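Local coordinates for protein transcriptional activator TenA-1 (Sulfolobus solfataricus P2, PDB 2QZC) that probably acts as a TenA-like thiaminase, hydrolysing thiamin or related pyrimidines inside an all-helical, heme oxygenase-like fold, at residues Y43-D48 and S94-S99; G49-D54 and R197-F202; N109-A114 and W203-R208. All coordinates share one frame; numbering follows the deposited sequence. Where two conformers were deposited one is given.

Contact 1 (Y43-D48 and S94-S99); sequences YYLIQD and SKLDIS. With IMD (imidazole), chain C.
Ile98 and Leu96 face Leu45 and Ile46 across a small, wholly apolar seam, a worked example of how branched side chains meet where a loop just past a helix end lies against another helix. Ile98 is the one to follow. Its CB is directed toward helix 38-63, and from there the two branches part. The short one, CG2, comes alongside Ile46 CG1 at 4.1 Å. In the long one, CG1 lies 4.0 Å from the same Ile46 CG1, and the CD1 methyl at the tip is 3.7 Å from Leu45 CB. With CG1 anti to the carbonyl carbon (chi1 -63°) and the chain then extended, that methyl is carried in between Leu45 and Ile46, meeting Leu45 at about a right angle. Leu45 CD1 reaches on to CD1 of Leu96 at 3.4 Å, tighter than usual van der Waals contact, while staying near the Ile98 methyl. The chain turns out of helix 85-95 through a Schellman motif with Asp97, of positive phi, as its C-prime residue. Away from the seam, Asp48 sends OD1 to N3 of a bound imidazole, receiving a nearly straight hydrogen bond of 2.7 Å (164°); imidazole probably came from the crystallisation liquor. Arg42 of helix 38-63 adds a polar tie by donating to the backbone carbonyls of Leu96 and Asp97. The seam therefore joins the early part of helix 38-63 to the turn leading from helix 85-95 into helix 100-105, with Leu92 and Tyr93 of helix 85-95 and Thr106 packing at its borders and helix 186-208 touching Tyr43, Tyr44 and Gln47.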
# COMPACT_ATOMS: atom_id res chain seq x y z
N TYR A 43 28.31 4.50 -2.34
CA TYR A 43 27.82 5.43 -1.32
C TYR A 43 26.37 5.82 -1.69
O TYR A 43 25.44 5.80 -0.82
CB TYR A 43 28.67 6.69 -1.30
CG TYR A 43 28.17 7.78 -0.38
CD1 TYR A 43 27.14 8.63 -0.78
CD2 TYR A 43 28.69 7.94 0.90
CE1 TYR A 43 26.68 9.62 0.06
CE2 TYR A 43 28.23 8.95 1.76
CZ TYR A 43 27.21 9.78 1.32
OH TYR A 43 26.73 10.78 2.14
N TYR A 44 26.17 6.18 -2.96
CA TYR A 44 24.84 6.57 -3.48
C TYR A 44 23.82 5.45 -3.27
O TYR A 44 22.67 5.66 -2.81
CB TYR A 44 24.92 6.97 -4.98
CG TYR A 44 23.57 6.91 -5.68
CD1 TYR A 44 22.62 7.92 -5.47
CD2 TYR A 44 23.24 5.84 -6.50
CE1 TYR A 44 21.37 7.81 -6.07
CE2 TYR A 44 22.01 5.75 -7.11
CZ TYR A 44 21.07 6.74 -6.88
OH TYR A 44 19.83 6.61 -7.47
N LEU A 45 24.18 4.23 -3.67
CA LEU A 45 23.26 3.09 -3.58
C LEU A 45 22.82 2.81 -2.16
O LEU A 45 21.64 2.42 -1.93
CB LEU A 45 23.84 1.80 -4.16
CG LEU A 45 23.74 1.66 -5.66
CD1 LEU A 45 24.34 0.27 -5.99
CD2 LEU A 45 22.30 1.81 -6.25
N ILE A 46 23.72 2.99 -1.21
CA ILE A 46 23.38 2.79 0.19
C ILE A 46 22.37 3.87 0.63
O ILE A 46 21.30 3.55 1.19
CB ILE A 46 24.61 2.79 1.08
CG1 ILE A 46 25.50 1.57 0.76
CG2 ILE A 46 24.22 2.78 2.56
CD1 ILE A 46 26.94 1.72 1.38
N GLN A 47 22.64 5.13 0.28
CA GLN A 47 21.66 6.19 0.61
C GLN A 47 20.33 5.95 -0.09
O GLN A 47 19.26 6.17 0.50
CB GLN A 47 22.20 7.58 0.23
CG GLN A 47 23.35 8.03 1.11
CD GLN A 47 23.03 8.08 2.58
OE1 GLN A 47 22.11 8.80 3.00
NE2 GLN A 47 23.74 7.26 3.39
N ASP A 48 20.37 5.53 -1.35
CA ASP A 48 19.14 5.24 -2.08
C ASP A 48 18.36 4.09 -1.43
O ASP A 48 17.12 4.13 -1.39
CB ASP A 48 19.45 4.97 -3.56
CG ASP A 48 18.23 4.65 -4.36
OD1 ASP A 48 17.41 5.55 -4.55
OD2 ASP A 48 18.12 3.48 -4.81
N SER A 94 25.24 -7.10 -4.68
CA SER A 94 26.28 -8.14 -4.64
C SER A 94 27.59 -7.68 -5.26
O SER A 94 28.65 -7.83 -4.63
CB SER A 94 25.80 -9.40 -5.34
OG SER A 94 24.70 -9.91 -4.62
N LYS A 95 27.54 -7.10 -6.45
CA LYS A 95 28.75 -6.59 -7.11
C LYS A 95 29.47 -5.52 -6.30
O LYS A 95 30.70 -5.47 -6.29
CB LYS A 95 28.46 -6.03 -8.51
N LEU A 96 28.70 -4.69 -5.59
CA LEU A 96 29.27 -3.58 -4.82
C LEU A 96 29.38 -3.85 -3.33
O LEU A 96 29.72 -2.94 -2.59
CB LEU A 96 28.47 -2.30 -5.12
CG LEU A 96 28.49 -1.87 -6.61
CD1 LEU A 96 27.39 -0.89 -6.88
CD2 LEU A 96 29.84 -1.30 -7.02
N ASP A 97 29.10 -5.09 -2.91
CA ASP A 97 29.26 -5.52 -1.50
C ASP A 97 28.38 -4.74 -0.51
O ASP A 97 28.87 -4.23 0.48
CB ASP A 97 30.75 -5.47 -1.09
N ILE A 98 27.10 -4.63 -0.83
CA ILE A 98 26.11 -3.95 -0.00
C ILE A 98 25.12 -4.99 0.49
O ILE A 98 24.49 -5.66 -0.32
CB ILE A 98 25.32 -2.87 -0.81
CG1 ILE A 98 26.24 -1.77 -1.31
CG2 ILE A 98 24.22 -2.24 0.08
CD1 ILE A 98 25.57 -0.89 -2.36
N SER A 99 24.99 -5.11 1.80
CA SER A 99 24.03 -6.01 2.43
C SER A 99 22.90 -5.19 3.02
O SER A 99 22.99 -3.96 3.15
CB SER A 99 24.69 -6.77 3.56
OG SER A 99 25.13 -5.89 4.58
N1 IMD C . 15.79 10.05 -5.35
C2 IMD C . 15.77 8.78 -5.68
N3 IMD C . 16.61 8.15 -4.88
C4 IMD C . 17.14 9.03 -4.03
C5 IMD C . 16.61 10.27 -4.32

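Contact 2 (G49-D54 and R197-F202); sequences GKYVED and RFEIGF. With IMD (imidazole), chain C.
Tyr51 and Phe202 approach each other only loosely, and the contact shows how two helices can be set apart to leave a binding space between them. The nearest CA atoms, those of Tyr51 and Phe202, are 10.3 Å apart, and the two side chains come closest at Tyr51 CB and Phe202 CE2, 4.3 Å from each other; Tyr51 OH is equally distant, 4.3 Å, from Glu199 OE2. The two rings stand obliquely, their planes at 70°, so they form two walls of a corner. The tight packing is with the imidazole in that corner. Its C4 sits over the centre of the Phe202 ring, with Phe202 CZ 3.5 Å away, and over a face of the Tyr51 ring nearer the rim, where Tyr51 CD2 comes within 3.4 Å of imidazole N3. Tyr51 reaches there with CG anti to the backbone N (chi1 172°), which lays its ring across the gap. Glu199 closes the site on the polar side: bent at chi2, its chain brings OE2 to imidazole N1, which donates a fairly straight hydrogen bond of 2.8 Å (163°); the small ring thus lies between Glu199 and Asp48. That same OE2 is also bonded to the hydroxyl of Tyr115 on helix 110-125, a second-shell contact that would fix the carboxylate. On the far side of helix 38-63, Glu53 forms salt bridges with Arg57 and Arg100 and packs on Ile68 of the second subunit. Imidazole is probably a guest from the crystallisation liquor, and a glycerol lies about 5 Å from the Tyr51 side chain; aromatic walls with acidic groups in the middle of a helical bundle are consistent with the substrate pocket of TenA enzymes in the heme oxygenase-like fold.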
# COMPACT_ATOMS: atom_id res chain seq x y z
N GLY A 49 19.07 3.10 -0.90
CA GLY A 49 18.42 1.96 -0.19
C GLY A 49 17.62 2.43 1.02
O GLY A 49 16.54 1.89 1.33
N LYS A 50 18.14 3.44 1.71
CA LYS A 50 17.45 4.03 2.87
C LYS A 50 16.27 4.86 2.37
O LYS A 50 15.15 4.76 2.90
CB LYS A 50 18.39 4.91 3.68
CG LYS A 50 19.61 4.16 4.25
CD LYS A 50 20.38 4.99 5.25
CE LYS A 50 19.72 5.07 6.61
NZ LYS A 50 19.69 3.75 7.31
N TYR A 51 16.51 5.71 1.38
CA TYR A 51 15.49 6.55 0.83
C TYR A 51 14.26 5.79 0.33
O TYR A 51 13.09 6.15 0.62
CB TYR A 51 16.07 7.40 -0.35
CG TYR A 51 15.06 8.17 -1.13
CD1 TYR A 51 14.71 9.46 -0.75
CD2 TYR A 51 14.42 7.62 -2.27
CE1 TYR A 51 13.75 10.19 -1.46
CE2 TYR A 51 13.49 8.34 -2.97
CZ TYR A 51 13.15 9.65 -2.57
OH TYR A 51 12.22 10.45 -3.25
N VAL A 52 14.50 4.74 -0.46
CA VAL A 52 13.39 3.99 -1.10
C VAL A 52 12.45 3.38 -0.08
O VAL A 52 11.23 3.37 -0.28
CB VAL A 52 13.89 2.92 -2.07
CG1 VAL A 52 12.77 1.94 -2.50
CG2 VAL A 52 14.47 3.62 -3.29
N GLU A 53 12.99 2.89 1.04
CA GLU A 53 12.10 2.32 2.06
C GLU A 53 11.21 3.43 2.66
O GLU A 53 10.01 3.25 2.88
CB GLU A 53 12.89 1.60 3.15
CG GLU A 53 11.94 0.93 4.16
CD GLU A 53 12.61 0.21 5.30
OE1 GLU A 53 13.77 -0.20 5.13
OE2 GLU A 53 11.98 0.03 6.36
N ASP A 54 11.80 4.58 2.99
CA ASP A 54 10.98 5.69 3.50
C ASP A 54 9.97 6.20 2.46
O ASP A 54 8.84 6.54 2.79
CB ASP A 54 11.89 6.86 3.93
CG ASP A 54 12.64 6.58 5.22
OD1 ASP A 54 12.01 6.11 6.19
OD2 ASP A 54 13.84 6.92 5.26
N ARG A 197 14.99 20.37 -5.84
CA ARG A 197 16.17 20.84 -5.11
C ARG A 197 16.79 19.69 -4.30
O ARG A 197 18.01 19.55 -4.24
CB ARG A 197 15.87 21.98 -4.17
CG ARG A 197 15.47 23.29 -4.89
CD ARG A 197 15.30 24.42 -3.86
NE ARG A 197 14.80 25.65 -4.51
CZ ARG A 197 15.54 26.51 -5.18
NH1 ARG A 197 16.83 26.34 -5.39
NH2 ARG A 197 14.92 27.59 -5.68
N PHE A 198 15.95 18.85 -3.69
CA PHE A 198 16.49 17.74 -2.92
C PHE A 198 17.18 16.71 -3.82
O PHE A 198 18.16 16.08 -3.41
CB PHE A 198 15.40 17.06 -2.07
CG PHE A 198 14.93 17.86 -0.90
CD1 PHE A 198 15.85 18.21 0.08
CD2 PHE A 198 13.59 18.08 -0.65
CE1 PHE A 198 15.44 18.92 1.22
CE2 PHE A 198 13.17 18.79 0.43
CZ PHE A 198 14.08 19.21 1.39
N GLU A 199 16.65 16.47 -5.02
CA GLU A 199 17.30 15.54 -5.97
C GLU A 199 18.68 16.03 -6.35
O GLU A 199 19.67 15.28 -6.35
CB GLU A 199 16.43 15.38 -7.21
CG GLU A 199 15.19 14.55 -7.00
CD GLU A 199 15.48 13.09 -6.75
OE1 GLU A 199 16.61 12.60 -7.01
OE2 GLU A 199 14.55 12.38 -6.27
N ILE A 200 18.78 17.32 -6.69
CA ILE A 200 20.08 17.93 -7.02
C ILE A 200 21.04 17.75 -5.83
O ILE A 200 22.21 17.31 -6.00
CB ILE A 200 19.91 19.41 -7.37
CG1 ILE A 200 19.09 19.56 -8.65
CG2 ILE A 200 21.29 20.08 -7.55
CD1 ILE A 200 18.51 20.99 -8.87
N GLY A 201 20.57 18.07 -4.64
CA GLY A 201 21.35 17.92 -3.43
C GLY A 201 21.75 16.49 -3.16
O GLY A 201 22.83 16.22 -2.63
N PHE A 202 20.88 15.55 -3.50
CA PHE A 202 21.15 14.10 -3.27
C PHE A 202 22.36 13.64 -4.10
O PHE A 202 23.25 12.95 -3.59
CB PHE A 202 19.89 13.28 -3.62
CG PHE A 202 19.84 11.92 -2.99
CD1 PHE A 202 20.50 10.83 -3.54
CD2 PHE A 202 19.09 11.71 -1.83
CE1 PHE A 202 20.48 9.55 -2.87
CE2 PHE A 202 19.02 10.46 -1.23
CZ PHE A 202 19.73 9.40 -1.74
N1 IMD C . 15.79 10.05 -5.35
C2 IMD C . 15.77 8.78 -5.68
N3 IMD C . 16.61 8.15 -4.88
C4 IMD C . 17.14 9.03 -4.03
C5 IMD C . 16.61 10.27 -4.32

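Contact 3 (N109-A114 and W203-R208); sequences NLINYA and WDASLR
Ile111 and Ala205 bring their CA atoms to 7.1 Å, the closest CA pair between the two segments, which belong to the first turn of helix 110-125 and the last turns of helix 186-208. Such closeness suits a residue as small as alanine, whose CB points toward the other helix and meets Ile111 CG1 at 4.3 Å. The same methyl lies 3.5 Å from ND2 of Asn109, so it touches both a hydrocarbon branch and an amide. Asn109 is the N-cap of its helix: with CG between the backbone N and the carbonyl carbon (chi1 64°), OD1 is folded back to accept from Asn112 N at 2.8 Å, the donor nearly on the line of the C=O bond (175°). The nitrogen end of the amide turns toward the neighbouring helices. ND2 donates to a water at 3.0 Å, which is in turn hydrogen-bonded to Ser206 OG, and ND2 is also bonded to the hydroxyl of Tyr43 on helix 38-63. Replacing Asn109 with an alanine here would probably leave Asn112 N uncapped, deprive the bridging water of its amide donor and open a gap beside the Ala205 methyl. One amide thus does two jobs, its oxygen finishing a helix and its nitrogen serving neighbouring helices, which probably fixes which end of the amide carries the oxygen within this buried contact.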
# COMPACT_ATOMS: atom_id res chain seq x y z
N ASN A 109 22.72 10.78 5.18
CA ASN A 109 23.31 12.11 5.07
C ASN A 109 22.19 13.17 5.27
O ASN A 109 20.99 12.85 5.31
CB ASN A 109 24.14 12.31 3.81
CG ASN A 109 23.35 12.24 2.51
OD1 ASN A 109 22.20 12.66 2.44
ND2 ASN A 109 24.01 11.71 1.45
N LEU A 110 22.58 14.42 5.48
CA LEU A 110 21.60 15.46 5.81
C LEU A 110 20.56 15.61 4.71
O LEU A 110 19.35 15.73 5.02
CB LEU A 110 22.31 16.80 6.04
CG LEU A 110 21.41 18.02 6.29
CD1 LEU A 110 20.48 17.80 7.45
CD2 LEU A 110 22.25 19.30 6.52
N ILE A 111 20.97 15.62 3.45
CA ILE A 111 20.02 15.81 2.37
C ILE A 111 19.01 14.67 2.29
O ILE A 111 17.81 14.91 2.12
CB ILE A 111 20.74 15.97 1.03
CG1 ILE A 111 21.65 17.18 1.02
CG2 ILE A 111 19.70 16.14 -0.11
CD1 ILE A 111 20.94 18.53 1.24
N ASN A 112 19.47 13.43 2.44
CA ASN A 112 18.56 12.27 2.42
C ASN A 112 17.59 12.33 3.59
O ASN A 112 16.37 12.07 3.50
CB ASN A 112 19.41 11.00 2.44
CG ASN A 112 18.64 9.74 2.12
OD1 ASN A 112 17.48 9.79 1.71
ND2 ASN A 112 19.34 8.59 2.29
N TYR A 113 18.13 12.68 4.76
CA TYR A 113 17.28 12.81 5.95
C TYR A 113 16.16 13.81 5.70
O TYR A 113 14.95 13.57 5.88
CB TYR A 113 18.10 13.19 7.20
CG TYR A 113 17.22 13.10 8.44
CD1 TYR A 113 16.96 11.89 9.03
CD2 TYR A 113 16.63 14.20 8.98
CE1 TYR A 113 16.11 11.77 10.12
CE2 TYR A 113 15.75 14.10 10.09
CZ TYR A 113 15.53 12.88 10.66
OH TYR A 113 14.63 12.75 11.70
N ALA A 114 16.54 15.00 5.23
CA ALA A 114 15.57 16.05 4.94
C ALA A 114 14.55 15.64 3.88
O ALA A 114 13.34 15.91 4.01
CB ALA A 114 16.33 17.33 4.47
N TRP A 203 22.39 14.07 -5.36
CA TRP A 203 23.54 13.73 -6.21
C TRP A 203 24.79 14.45 -5.72
O TRP A 203 25.87 13.88 -5.73
CB TRP A 203 23.30 14.15 -7.65
CG TRP A 203 22.20 13.63 -8.48
CD1 TRP A 203 21.35 14.40 -9.23
CD2 TRP A 203 21.85 12.27 -8.75
NE1 TRP A 203 20.52 13.60 -9.96
CE2 TRP A 203 20.77 12.30 -9.65
CE3 TRP A 203 22.33 11.02 -8.28
CZ2 TRP A 203 20.12 11.12 -10.13
CZ3 TRP A 203 21.73 9.89 -8.74
CH2 TRP A 203 20.61 9.95 -9.69
N ASP A 204 24.67 15.73 -5.35
CA ASP A 204 25.77 16.56 -4.77
C ASP A 204 26.41 15.83 -3.57
O ASP A 204 27.63 15.71 -3.42
CB ASP A 204 25.28 17.95 -4.19
CG ASP A 204 24.76 19.01 -5.23
OD1 ASP A 204 25.07 18.89 -6.42
OD2 ASP A 204 24.01 19.99 -4.80
N ALA A 205 25.55 15.38 -2.67
CA ALA A 205 25.97 14.74 -1.42
C ALA A 205 26.68 13.42 -1.66
O ALA A 205 27.60 13.06 -0.89
CB ALA A 205 24.76 14.55 -0.49
N SER A 206 26.30 12.72 -2.73
CA SER A 206 26.96 11.47 -3.11
C SER A 206 28.34 11.79 -3.71
O SER A 206 29.32 11.12 -3.37
CB SER A 206 26.08 10.63 -4.02
OG SER A 206 25.03 10.01 -3.29
N LEU A 207 28.45 12.77 -4.61
CA LEU A 207 29.78 13.14 -5.15
C LEU A 207 30.78 13.51 -4.05
O LEU A 207 31.96 13.19 -4.13
CB LEU A 207 29.65 14.26 -6.19
CG LEU A 207 28.97 13.93 -7.50
CD1 LEU A 207 28.81 15.19 -8.39
CD2 LEU A 207 29.72 12.83 -8.27
N ARG A 208 30.30 14.15 -2.98
CA ARG A 208 31.12 14.57 -1.86
C ARG A 208 31.30 13.48 -0.80
O ARG A 208 32.14 13.63 0.10
CB ARG A 208 30.49 15.77 -1.15
CG ARG A 208 30.41 17.06 -1.96
CD ARG A 208 30.02 18.22 -1.08
NE ARG A 208 28.68 18.05 -0.51
CZ ARG A 208 27.57 18.66 -0.92
NH1 ARG A 208 27.55 19.54 -1.89
NH2 ARG A 208 26.41 18.39 -0.32
O HOH W 1 23.11 11.29 -1.38

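From the N terminus, helix 38-63 supplies first 43-48 and then, directly after it, 49-54. Contact 1 closes the earliest loop, bringing the end of helix 85-95 back to that helix. Contact 2 starts before this loop is shut and ends only at 197-202, so the two cross. Contact 3 begins at 109-114, after contact 1 is complete, and ends at 203-208; it therefore follows contact 1 in series but crosses contact 2. Phe202 bridges the first two by packing on Tyr44 and Gln47, while Gln47 is probably hydrogen-bonded to Asn112 of contact 3. Together the three tie helices 38-63, 85-95, 110-125 and 186-208 into one bundle.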